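Local coordinates for envelope glycoprotein (PDB 5XEA), which probably attaches the virus to its host-cell receptor and then drives fusion of the virion with the host membrane, at residues B[80-83]-B[84-87]; B[419-422]-B[423-426]. All coordinates share one frame; numbering follows the deposited sequence.

Interaction 1. Residues B[80-83]-B[84-87]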
loop_
_atom_site.group_PDB
_atom_site.type_symbol
_atom_site.label_atom_id
_atom_site.label_comp_id
_atom_site.label_asym_id
_atom_site.label_seq_id
_atom_site.Cartn_x
_atom_site.Cartn_y
_atom_site.Cartn_z
ATOM N N LEU B 80 24.812 14.965 -22.894
ATOM C CA LEU B 80 24.248 14.143 -21.824
ATOM C C LEU B 80 24.980 12.813 -21.711
ATOM O O LEU B 80 25.336 12.376 -20.607
ATOM C CB LEU B 80 22.754 13.925 -22.074
ATOM C CG LEU B 80 21.937 13.498 -20.856
ATOM C CD1 LEU B 80 22.380 14.279 -19.642
ATOM C CD2 LEU B 80 20.464 13.713 -21.117
ATOM N N LEU B 81 25.237 12.169 -22.854
ATOM C CA LEU B 81 26.006 10.929 -22.865
ATOM C C LEU B 81 27.361 11.111 -22.190
ATOM O O LEU B 81 27.771 10.292 -21.359
ATOM C CB LEU B 81 26.167 10.429 -24.302
ATOM C CG LEU B 81 24.973 9.636 -24.846
ATOM C CD1 LEU B 81 25.032 9.498 -26.361
ATOM C CD2 LEU B 81 24.884 8.257 -24.190
ATOM N N LEU B 82 28.065 12.201 -22.509
ATOM C CA LEU B 82 29.362 12.430 -21.885
ATOM C C LEU B 82 29.208 12.739 -20.402
ATOM O O LEU B 82 30.024 12.299 -19.582
ATOM C CB LEU B 82 30.101 13.556 -22.609
ATOM C CG LEU B 82 31.425 14.022 -21.995
ATOM C CD1 LEU B 82 32.397 12.869 -21.798
ATOM C CD2 LEU B 82 32.056 15.132 -22.854
ATOM N N TRP B 83 28.161 13.486 -20.036
ATOM C CA TRP B 83 27.922 13.771 -18.625
ATOM C C TRP B 83 27.682 12.489 -17.845
ATOM O O TRP B 83 28.245 12.294 -16.762
ATOM C CB TRP B 83 26.720 14.706 -18.457
ATOM C CG TRP B 83 26.909 16.135 -18.918
ATOM C CD1 TRP B 83 27.909 16.632 -19.717
ATOM C CD2 TRP B 83 26.050 17.244 -18.611
ATOM N NE1 TRP B 83 27.716 17.982 -19.920
ATOM C CE2 TRP B 83 26.588 18.381 -19.248
ATOM C CE3 TRP B 83 24.880 17.384 -17.854
ATOM C CZ2 TRP B 83 25.992 19.639 -19.158
ATOM C CZ3 TRP B 83 24.288 18.640 -17.764
ATOM C CH2 TRP B 83 24.851 19.751 -18.411
ATOM N N GLY B 84 26.850 11.600 -18.386
ATOM C CA GLY B 84 26.533 10.367 -17.675
ATOM C C GLY B 84 27.752 9.493 -17.430
ATOM O O GLY B 84 27.965 8.991 -16.320
ATOM N N SER B 85 28.579 9.312 -18.461
ATOM C CA SER B 85 29.764 8.473 -18.297
ATOM C C SER B 85 30.793 9.132 -17.386
ATOM O O SER B 85 31.336 8.482 -16.485
ATOM C CB SER B 85 30.373 8.145 -19.661
ATOM O OG SER B 85 30.369 9.279 -20.504
ATOM N N SER B 86 31.056 10.428 -17.575
ATOM C CA SER B 86 32.039 11.104 -16.733
ATOM C C SER B 86 31.517 11.389 -15.333
ATOM O O SER B 86 32.322 11.584 -14.418
ATOM C CB SER B 86 32.480 12.417 -17.380
ATOM O OG SER B 86 31.363 13.266 -17.596
ATOM N N HIS B 87 30.195 11.401 -15.149
ATOM C CA HIS B 87 29.570 11.813 -13.891
ATOM C C HIS B 87 29.968 13.239 -13.540
ATOM O O HIS B 87 30.272 13.556 -12.388
ATOM C CB HIS B 87 29.904 10.851 -12.746
ATOM C CG HIS B 87 29.452 9.444 -12.996
ATOM N ND1 HIS B 87 28.124 9.074 -12.964
ATOM C CD2 HIS B 87 30.149 8.321 -13.287
ATOM C CE1 HIS B 87 28.022 7.784 -13.226
ATOM N NE2 HIS B 87 29.236 7.302 -13.424
#
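G84 N donates to L80 O over 2.8 Å, nearly straight on the hydrogen (163°), continuing the i to i-4 bonding of helix 77-86 into its last turn. Just before it, the indole of W83 meets the ring of W116 at about 80° and packs on V144 and R47; L80 leans on S188 and L190 of strand 187-192. S85 follows with its amide on L81 O (S85 N to L81 O 3.2 Å). Its hydroxyl folds back over the same turn, with S85 OG 2.9 Å from L81 O and 3.2 Å from L82 O; one proton serves two possible acceptors, and the positions do not settle the choice. At S86 the bonding is more definite. The torsion (chi1 58°) places S86 OG between the backbone N and the carbonyl carbon, and from there it bonds L82 O at 2.6 Å. S86 N reaches L82 O too, at 2.9 Å, so two donors from one residue grip a single carbonyl from opposite faces of its plane. H87 then breaks the helix. H87 N still finds W83 O at 2.7 Å, but the bond is weak and bent (N-H...O 124°), and the chain leaves the helix at this residue with positive phi, in the left-handed region. The imidazole folds back over the turn, with one face centred above G84 O, and the H87 side chain also touches T146. A short helix thus lays L80 and W83 on the strands while its serines turn their hydroxyls back onto carbonyls of the helix's last turn. It closes with the left-handed residue common at helix C-termini.

Interaction 2. Residues B[419-422]-B[423-426]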
loop_
_atom_site.group_PDB
_atom_site.type_symbol
_atom_site.label_atom_id
_atom_site.label_comp_id
_atom_site.label_asym_id
_atom_site.label_seq_id
_atom_site.Cartn_x
_atom_site.Cartn_y
_atom_site.Cartn_z
ATOM N N SER B 419 9.014 8.230 -6.211
ATOM C CA SER B 419 9.910 7.839 -5.131
ATOM C C SER B 419 11.308 7.502 -5.632
ATOM O O SER B 419 12.244 7.457 -4.829
ATOM C CB SER B 419 9.361 6.617 -4.378
ATOM O OG SER B 419 8.320 6.948 -3.484
ATOM N N GLU B 420 11.472 7.241 -6.923
ATOM C CA GLU B 420 12.772 6.796 -7.406
ATOM C C GLU B 420 13.765 7.950 -7.436
ATOM O O GLU B 420 13.409 9.083 -7.738
ATOM C CB GLU B 420 12.636 6.189 -8.790
ATOM C CG GLU B 420 11.775 4.938 -8.789
ATOM C CD GLU B 420 11.541 4.456 -10.176
ATOM O OE1 GLU B 420 10.691 5.064 -10.869
ATOM O OE2 GLU B 420 12.229 3.493 -10.571
ATOM N N ASP B 421 15.026 7.621 -7.133
ATOM C CA ASP B 421 16.097 8.607 -7.088
ATOM C C ASP B 421 16.227 9.374 -8.400
ATOM O O ASP B 421 16.442 10.586 -8.391
ATOM C CB ASP B 421 17.416 7.919 -6.731
ATOM C CG ASP B 421 17.435 7.403 -5.297
ATOM O OD1 ASP B 421 16.601 7.860 -4.477
ATOM O OD2 ASP B 421 18.298 6.554 -4.981
ATOM N N GLY B 422 16.096 8.692 -9.539
ATOM C CA GLY B 422 16.251 9.385 -10.812
ATOM C C GLY B 422 15.259 10.521 -11.007
ATOM O O GLY B 422 15.629 11.604 -11.466
ATOM N N TRP B 423 13.991 10.300 -10.647
ATOM C CA TRP B 423 13.000 11.345 -10.858
ATOM C C TRP B 423 12.971 12.331 -9.706
ATOM O O TRP B 423 12.739 13.510 -9.943
ATOM C CB TRP B 423 11.614 10.752 -11.085
ATOM C CG TRP B 423 11.574 9.843 -12.262
ATOM C CD1 TRP B 423 11.469 8.491 -12.241
ATOM C CD2 TRP B 423 11.646 10.225 -13.638
ATOM N NE1 TRP B 423 11.455 7.994 -13.529
ATOM C CE2 TRP B 423 11.568 9.042 -14.404
ATOM C CE3 TRP B 423 11.782 11.454 -14.298
ATOM C CZ2 TRP B 423 11.614 9.051 -15.795
ATOM C CZ3 TRP B 423 11.827 11.463 -15.681
ATOM C CH2 TRP B 423 11.740 10.276 -16.414
ATOM N N SER B 424 13.225 11.886 -8.466
ATOM C CA SER B 424 13.310 12.846 -7.374
ATOM C C SER B 424 14.492 13.794 -7.530
ATOM O O SER B 424 14.477 14.862 -6.923
ATOM C CB SER B 424 13.385 12.129 -6.024
ATOM O OG SER B 424 14.596 11.422 -5.884
ATOM N N PHE B 425 15.504 13.424 -8.330
ATOM C CA PHE B 425 16.596 14.339 -8.677
ATOM C C PHE B 425 16.071 15.604 -9.341
ATOM O O PHE B 425 16.608 16.698 -9.128
ATOM C CB PHE B 425 17.581 13.623 -9.610
ATOM C CG PHE B 425 18.807 14.446 -10.015
ATOM C CD1 PHE B 425 19.876 14.605 -9.143
ATOM C CD2 PHE B 425 18.918 14.963 -11.300
ATOM C CE1 PHE B 425 21.013 15.327 -9.516
ATOM C CE2 PHE B 425 20.064 15.685 -11.692
ATOM C CZ PHE B 425 21.108 15.863 -10.804
ATOM N N VAL B 426 15.046 15.468 -10.184
ATOM C CA VAL B 426 14.482 16.634 -10.868
ATOM C C VAL B 426 13.839 17.587 -9.865
ATOM O O VAL B 426 13.985 18.813 -9.969
ATOM C CB VAL B 426 13.470 16.173 -11.935
ATOM C CG1 VAL B 426 12.830 17.379 -12.649
ATOM C CG2 VAL B 426 14.130 15.178 -12.902
HETATM O O HOH W 1 14.521 9.271 -4.049
#
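E420 and W423 run side by side on the packed flank of the first turn of helix 421-437. E420 OE1 lies at the W423 indole edge, in the ring plane and 3.8 Å from W423 CD1, with carboxylate and ring planes 50° apart. Although E420 holds the N-cap position, its other carboxylate oxygen bonds F150 N on strand 133-156, while the indole packs on V149, L166 and P167. E420 O accepts S424 N at 2.9 Å, nearly straight (171°). F425 joins in through CB, 3.4 Å from G422 O; with CG anti to the backbone N (chi1 -178°), its phenyl leads off toward T145 and F187. The other flank is joined through a water rather than by direct side-chain contact, and faces the second subunit. The water donates to S419 O and to D421 OD1 (2.5 Å from the water oxygen) and accepts from S424 OG at 2.8 Å, tying three residues together. D421 OD1 also forms a salt bridge with K273 of the second subunit. A carboxylate in the first turn of a helix, next to a lysine, probably stays ionised, so the polar flank lends its charge to the trimer contact.

Overall arrangement
Interaction 1 closes the short helix 77-86 and interaction 2 opens helix 421-437, more than 300 residues later in the chain. Their centres are nonetheless 18 Å apart, with nearest atoms about 8 Å apart and no touch. Strands 133-156 and 187-192 of one antiparallel sheet serve both: residues 80-87 rest on V144, T146, S188 and L190, residues 419-426 on T145, V149, F187 and Y189. This alternation along the strands is consistent with the two helices covering opposite faces of the sheet. No neighbouring subunit touches interaction 1, whereas interaction 2 meets the second subunit, so the sheet probably separates residues 80-87 from residues 419-426 at the trimer interface.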